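Local atomic coordinates of alpha-1,6-mannanase (Bacteroides thetaiotaomicron, PDB entry 4V1S), a protein that probably hydrolyses the alpha-1,6-mannosidic bonds of mannan chains as a glycoside hydrolase of family 76. Residues Phe269-Arg272 and Ser273-Lys276; Phe317-Ile320 and Asp321-Asp325. All blocks are in the same frame, centred on the assembly; numbering follows the deposited sequence. Where two conformers were deposited one is given.

Contact 1: Phe269-Arg272 and Ser273-Lys276; sequences FMIR and SWLK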
ATOM      1  N   PHE A 269       5.914  -0.543   5.187  1.00 13.37           N
ATOM      2  CA  PHE A 269       5.901  -1.773   4.432  1.00  9.84           C
ATOM      3  C   PHE A 269       7.001  -2.751   4.902  1.00 11.50           C
ATOM      4  O   PHE A 269       6.789  -3.947   4.829  1.00 11.46           O
ATOM      5  CB  PHE A 269       6.023  -1.552   2.931  1.00 10.83           C
ATOM      6  CG  PHE A 269       4.716  -1.180   2.249  1.00 10.55           C
ATOM      7  CD1 PHE A 269       3.744  -2.151   2.023  1.00 10.76           C
ATOM      8  CD2 PHE A 269       4.514   0.090   1.729  1.00 11.66           C
ATOM      9  CE1 PHE A 269       2.578  -1.846   1.365  1.00 12.05           C
ATOM     10  CE2 PHE A 269       3.348   0.391   1.051  1.00 11.01           C
ATOM     11  CZ  PHE A 269       2.397  -0.581   0.871  1.00 10.58           C
ATOM     12  N   MET A 270       8.122  -2.249   5.425  1.00 10.61           N
ATOM     13  CA  MET A 270       9.111  -3.123   6.056  1.00 11.99           C
ATOM     14  C   MET A 270       8.583  -3.755   7.345  1.00 12.37           C
ATOM     15  O   MET A 270       8.732  -4.950   7.538  1.00 11.97           O
ATOM     16  CB  MET A 270      10.461  -2.433   6.292  1.00 13.56           C
ATOM     17  CG  MET A 270      11.224  -2.042   5.012  1.00 12.01           C
ATOM     18  SD  MET A 270      11.692  -3.414   3.928  1.00 12.76           S
ATOM     19  CE  MET A 270      13.023  -4.081   4.909  1.00 13.07           C
ATOM     20  N   ILE A 271       7.896  -2.969   8.163  1.00 13.54           N
ATOM     21  CA  ILE A 271       7.280  -3.476   9.382  1.00 12.68           C
ATOM     22  C   ILE A 271       6.304  -4.621   9.028  1.00 12.76           C
ATOM     23  O   ILE A 271       6.347  -5.702   9.631  1.00 14.25           O
ATOM     24  CB  ILE A 271       6.584  -2.349  10.171  1.00 11.61           C
ATOM     25  CG1 ILE A 271       7.606  -1.387  10.755  1.00 14.19           C
ATOM     26  CG2 ILE A 271       5.712  -2.924  11.286  1.00 12.76           C
ATOM     27  CD1 ILE A 271       6.987  -0.018  11.057  1.00 13.33           C
ATOM     28  N   ARG A 272       5.397  -4.383   8.077  1.00 12.91           N
ATOM     29  CA  ARG A 272       4.422  -5.407   7.740  1.00 11.38           C
ATOM     30  C   ARG A 272       5.135  -6.689   7.273  1.00 11.80           C
ATOM     31  O   ARG A 272       4.739  -7.816   7.616  1.00 13.73           O
ATOM     32  CB  ARG A 272       3.464  -4.900   6.669  1.00 11.17           C
ATOM     33  CG  ARG A 272       2.660  -3.693   7.087  1.00 12.64           C
ATOM     34  CD  ARG A 272       1.462  -3.482   6.176  1.00 14.60           C
ATOM     35  NE  ARG A 272       0.486  -4.514   6.494  1.00 15.65           N
ATOM     36  CZ  ARG A 272      -0.492  -4.944   5.718  1.00 17.33           C
ATOM     37  NH1 ARG A 272      -0.696  -4.433   4.506  1.00 18.80           N
ATOM     38  NH2 ARG A 272      -1.292  -5.906   6.181  1.00 26.56           N
ATOM     39  N   SER A 273       6.188  -6.514   6.477  1.00 11.31           N
ATOM     40  CA  SER A 273       6.978  -7.649   5.987  1.00 12.08           C
ATOM     41  C   SER A 273       7.620  -8.404   7.135  1.00 12.87           C
ATOM     42  O   SER A 273       7.527  -9.636   7.204  1.00 15.16           O
ATOM     43  CB  SER A 273       8.035  -7.172   4.992  1.00 13.62           C
ATOM     44  OG  SER A 273       7.441  -6.626   3.824  1.00 12.77           O
ATOM     45  N   TRP A 274       8.280  -7.669   8.024  1.00 13.48           N
ATOM     46  CA  TRP A 274       8.958  -8.292   9.141  1.00 13.97           C
ATOM     47  C   TRP A 274       8.015  -9.063  10.042  1.00 16.13           C
ATOM     48  O   TRP A 274       8.384 -10.135  10.560  1.00 17.28           O
ATOM     49  CB  TRP A 274       9.737  -7.270   9.952  1.00 14.20           C
ATOM     50  CG  TRP A 274      10.937  -6.681   9.263  1.00 14.03           C
ATOM     51  CD1 TRP A 274      11.821  -7.316   8.439  1.00 15.03           C
ATOM     52  CD2 TRP A 274      11.401  -5.319   9.381  1.00 13.57           C
ATOM     53  NE1 TRP A 274      12.798  -6.437   8.039  1.00 15.18           N
ATOM     54  CE2 TRP A 274      12.567  -5.207   8.598  1.00 14.05           C
ATOM     55  CE3 TRP A 274      10.935  -4.188  10.061  1.00 13.65           C
ATOM     56  CZ2 TRP A 274      13.292  -4.010   8.492  1.00 14.77           C
ATOM     57  CZ3 TRP A 274      11.636  -3.009   9.943  1.00 14.23           C
ATOM     58  CH2 TRP A 274      12.806  -2.919   9.162  1.00 13.31           C
ATOM     59  N   LEU A 275       6.794  -8.562  10.235  1.00 15.39           N
ATOM     60  CA  LEU A 275       5.825  -9.290  11.062  1.00 16.30           C
ATOM     61  C   LEU A 275       5.474 -10.616  10.422  1.00 16.84           C
ATOM     62  O   LEU A 275       5.321 -11.617  11.128  1.00 20.59           O
ATOM     63  CB  LEU A 275       4.582  -8.430  11.359  1.00 18.54           C
ATOM     64  CG  LEU A 275       4.861  -7.212  12.263  1.00 17.65           C
ATOM     65  CD1 LEU A 275       3.613  -6.373  12.351  1.00 17.95           C
ATOM     66  CD2 LEU A 275       5.332  -7.619  13.658  1.00 18.00           C
ATOM     67  N   LYS A 276       5.331 -10.661   9.097  1.00 16.61           N
ATOM     68  CA  LYS A 276       5.068 -11.943   8.426  0.50 18.31           C
ATOM     69  C   LYS A 276       6.278 -12.864   8.488  1.00 18.08           C
ATOM     70  O   LYS A 276       6.128 -14.078   8.640  1.00 19.62           O
ATOM     71  CB  LYS A 276       4.608 -11.766   6.983  0.50 17.53           C
ATOM     72  CG  LYS A 276       3.284 -11.028   6.893  0.50 19.69           C
ATOM     73  CD  LYS A 276       2.569 -11.241   5.575  0.50 17.30           C
ATOM     74  CE  LYS A 276       1.787 -12.553   5.571  0.50 19.27           C
ATOM     75  NZ  LYS A 276       0.612 -12.473   6.492  0.50 29.19           N
TER
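Met270 lies obliquely against the indole of Trp274, one turn further along the helix. Its CB sits 3.8 Å from the centroid of the six-membered ring, only 13° off the ring normal, a CH-pi contact over the face. Bends at chi2 (-62°) and chi3 (-74°) bring the methyl to the same indole, with Met270 CE 3.6 Å from Trp274 CZ2; SD, oblique to the ring, adds a longer Met-aromatic contact. Flexible methionine suits this place because it can follow a flat surface. Met270 O, 2.8 Å from Trp274 N in its helical hydrogen bond, lies over one face of the indole, toward its rim. Replacing Trp274 by an alanine would probably open a gap against Met270 and leave Asn232, which receives the NE1 hydrogen bond, without that mate. On another side of the helix, Ile271 CG2 and Leu275 CD1 meet at 4.2 Å, their side chains running alongside. Ser273 OG turns back to Phe269 O at 2.9 Å, approaching from the opposite face of the carbonyl plane to Ser273 N. One carbonyl oxygen thus takes two hydrogen bonds, a compact way to satisfy a buried hydroxyl beside apolar neighbours.

Contact 2: Phe317-Ile320 and Asp321-Asp325; sequences FSII and DSWFD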
ATOM      1  N   PHE A 317      -0.606   5.946   5.600  1.00 11.17           N
ATOM      2  CA  PHE A 317      -1.588   4.874   5.826  1.00 11.30           C
ATOM      3  C   PHE A 317      -0.877   3.589   6.206  1.00 11.53           C
ATOM      4  O   PHE A 317      -1.460   2.722   6.925  1.00 13.68           O
ATOM      5  CB  PHE A 317      -2.475   4.656   4.581  1.00 11.17           C
ATOM      6  CG  PHE A 317      -1.798   3.808   3.564  1.00  9.67           C
ATOM      7  CD1 PHE A 317      -0.821   4.296   2.749  1.00 10.86           C
ATOM      8  CD2 PHE A 317      -1.960   2.429   3.654  1.00  9.96           C
ATOM      9  CE1 PHE A 317      -0.101   3.445   1.928  1.00 11.23           C
ATOM     10  CE2 PHE A 317      -1.269   1.571   2.817  1.00 12.51           C
ATOM     11  CZ  PHE A 317      -0.316   2.094   1.974  1.00 10.94           C
ATOM     12  N   SER A 318       0.379   3.430   5.740  1.00 11.96           N
ATOM     13  CA  SER A 318       1.131   2.185   6.032  0.50 11.22           C
ATOM     14  C   SER A 318       1.455   2.025   7.517  1.00 12.02           C
ATOM     15  O   SER A 318       1.589   0.900   8.007  1.00 12.41           O
ATOM     16  CB  SER A 318       2.408   2.071   5.198  0.50 11.84           C
ATOM     17  OG  SER A 318       3.327   3.085   5.505  0.50 14.11           O
ATOM     18  N   ILE A 319       1.557   3.141   8.237  1.00 12.93           N
ATOM     19  CA  ILE A 319       1.766   3.072   9.687  0.50 12.87           C
ATOM     20  C   ILE A 319       0.483   2.557  10.347  1.00 12.20           C
ATOM     21  O   ILE A 319       0.527   1.732  11.277  1.00 13.32           O
ATOM     22  CB  ILE A 319       2.193   4.434  10.261  0.50 13.45           C
ATOM     23  CG1 ILE A 319       3.530   4.876   9.631  0.50 16.34           C
ATOM     24  CG2 ILE A 319       2.262   4.388  11.789  0.50 15.29           C
ATOM     25  CD1 ILE A 319       4.640   3.839   9.641  0.50 17.82           C
ATOM     26  N   ILE A 320      -0.675   3.010   9.846  1.00 11.86           N
ATOM     27  CA  ILE A 320      -1.951   2.526  10.375  1.00 11.14           C
ATOM     28  C   ILE A 320      -2.121   1.036  10.087  1.00 12.02           C
ATOM     29  O   ILE A 320      -2.515   0.269  10.986  1.00 12.78           O
ATOM     30  CB  ILE A 320      -3.132   3.343   9.832  1.00 10.57           C
ATOM     31  CG1 ILE A 320      -2.949   4.836  10.129  1.00 13.33           C
ATOM     32  CG2 ILE A 320      -4.441   2.820  10.418  1.00 12.87           C
ATOM     33  CD1 ILE A 320      -4.091   5.732   9.643  1.00 15.33           C
ATOM     34  N   ASP A 321      -1.770   0.586   8.877  1.00 12.31           N
ATOM     35  CA  ASP A 321      -1.843  -0.847   8.590  1.00 12.28           C
ATOM     36  C   ASP A 321      -0.866  -1.649   9.480  1.00 13.23           C
ATOM     37  O   ASP A 321      -1.173  -2.792   9.842  1.00 15.13           O
ATOM     38  CB  ASP A 321      -1.539  -1.150   7.099  1.00 12.81           C
ATOM     39  CG  ASP A 321      -2.785  -1.195   6.243  1.00 16.69           C
ATOM     40  OD1 ASP A 321      -3.883  -1.283   6.836  1.00 16.89           O
ATOM     41  OD2 ASP A 321      -2.653  -1.171   4.997  1.00 15.64           O
ATOM     42  N   SER A 322       0.286  -1.048   9.830  1.00 11.88           N
ATOM     43  CA  SER A 322       1.244  -1.654  10.762  1.00 11.96           C
ATOM     44  C   SER A 322       0.609  -1.845  12.131  1.00 15.01           C
ATOM     45  O   SER A 322       0.791  -2.898  12.761  1.00 15.11           O
ATOM     46  CB  SER A 322       2.561  -0.829  10.836  1.00 14.40           C
ATOM     47  OG  SER A 322       3.220  -0.825   9.561  1.00 14.71           O
ATOM     48  N   TRP A 323      -0.098  -0.824  12.606  1.00 11.26           N
ATOM     49  CA  TRP A 323      -0.832  -0.950  13.861  1.00 12.23           C
ATOM     50  C   TRP A 323      -1.849  -2.113  13.825  1.00 15.57           C
ATOM     51  O   TRP A 323      -1.946  -2.878  14.793  1.00 15.56           O
ATOM     52  CB  TRP A 323      -1.496   0.355  14.263  1.00 14.51           C
ATOM     53  CG  TRP A 323      -0.591   1.395  14.640  1.00 13.66           C
ATOM     54  CD1 TRP A 323       0.636   1.270  15.256  1.00 13.78           C
ATOM     55  CD2 TRP A 323      -0.828   2.790  14.489  1.00 11.78           C
ATOM     56  NE1 TRP A 323       1.170   2.515  15.491  1.00 15.14           N
ATOM     57  CE2 TRP A 323       0.284   3.472  15.053  1.00 14.18           C
ATOM     58  CE3 TRP A 323      -1.886   3.529  13.968  1.00 12.07           C
ATOM     59  CZ2 TRP A 323       0.394   4.880  15.042  1.00 17.66           C
ATOM     60  CZ3 TRP A 323      -1.793   4.940  13.980  1.00 15.06           C
ATOM     61  CH2 TRP A 323      -0.661   5.590  14.509  1.00 15.51           C
ATOM     62  N   PHE A 324      -2.633  -2.222  12.751  1.00 13.52           N
ATOM     63  CA  PHE A 324      -3.563  -3.325  12.627  1.00 14.27           C
ATOM     64  C   PHE A 324      -2.825  -4.662  12.661  1.00 14.74           C
ATOM     65  O   PHE A 324      -3.290  -5.596  13.315  1.00 17.24           O
ATOM     66  CB  PHE A 324      -4.407  -3.182  11.358  1.00 14.11           C
ATOM     67  CG  PHE A 324      -5.427  -2.047  11.398  1.00 13.49           C
ATOM     68  CD1 PHE A 324      -6.320  -1.929  12.481  1.00 14.79           C
ATOM     69  CD2 PHE A 324      -5.539  -1.134  10.336  1.00 15.20           C
ATOM     70  CE1 PHE A 324      -7.284  -0.930  12.496  1.00 16.35           C
ATOM     71  CE2 PHE A 324      -6.526  -0.166  10.328  1.00 15.63           C
ATOM     72  CZ  PHE A 324      -7.381  -0.040  11.425  1.00 15.99           C
ATOM     73  N   ASP A 325      -1.681  -4.764  11.961  1.00 13.92           N
ATOM     74  CA  ASP A 325      -0.917  -5.997  11.974  1.00 15.10           C
ATOM     75  C   ASP A 325      -0.394  -6.301  13.370  1.00 15.63           C
ATOM     76  O   ASP A 325      -0.358  -7.466  13.772  1.00 19.16           O
ATOM     77  CB  ASP A 325       0.291  -5.956  11.046  1.00 16.31           C
ATOM     78  CG  ASP A 325      -0.062  -6.035   9.588  1.00 18.01           C
ATOM     79  OD1 ASP A 325      -1.240  -6.297   9.190  1.00 17.75           O
ATOM     80  OD2 ASP A 325       0.872  -5.798   8.803  1.00 21.76           O
TER
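Ile320 divides its two branches between the aromatic side chains that follow it on the helix. Chi1 of -56° sets CG1 beside the backbone N, where it lies 4.0 Å from Trp323 CZ3, while CG2, on the other arm of the beta branch, meets Phe324 CE2 at 3.6 Å. Isoleucine suits the position because its beta branch sends one carbon to each ring; its side chain lies alongside that of Phe324 and points the same way. Ile319 O lies over one face of the Trp323 indole, 3.5 Å above its plane and offset toward the rim, and Trp323 uses NE1 to hydrogen-bond Glu298. The Ile319 methyl over this ring is less certain, since that residue was modelled in two conformers.

Phe317 takes an uncommon rotamer, CG lying between the backbone N and the carbonyl carbon (chi1 82°). The ring edge thereby faces Asp321, with CE2 3.8 Å from OD2 and the ring and carboxylate planes nearly perpendicular; the hydrogens of an aromatic edge are probably agreeable neighbours for a carboxylate oxygen. Asp321 departs from the usual rotamers, and is probably held so by its outer partners: OD1 forms a salt bridge with Arg386 and OD2 accepts from Tyr382 OH. Ser322 OG donates to Ser318 O at 2.8 Å, an oxygen that also accepts Ser322 N at 3.0 Å from the opposite face of its plane, so this small buried hydroxyl is satisfied by its own helix.

Around helix 313-330, helix 374-394 packs on Phe317, Ile320 and Phe324, helix 334-350 on Ile320, Trp323 and Phe324, and helix 264-281 covers Ser318, Ser322 and Asp325.

Overall arrangement
Contact 1 comes first along the chain, within helix 264-281, and contact 2 follows within helix 313-330, with helix 284-301 between them in sequence. Their centres are about 10 Å apart, and the two helices touch directly. Arg272 NE forms a salt bridge with Asp325 OD2 at 2.7 Å, while Leu275 CD1 packs on Asp325 CB and Ile271 CG2 on Ser322 OG; these contacts join the two helices side by side. Helix 284-301 meets Trp274 of contact 1 and, through Glu298, Trp323 of contact 2. The contact of helix 264-281 with helix 313-330, with helix 284-301 touching both, is consistent with the (alpha/alpha)6 barrel of family 76.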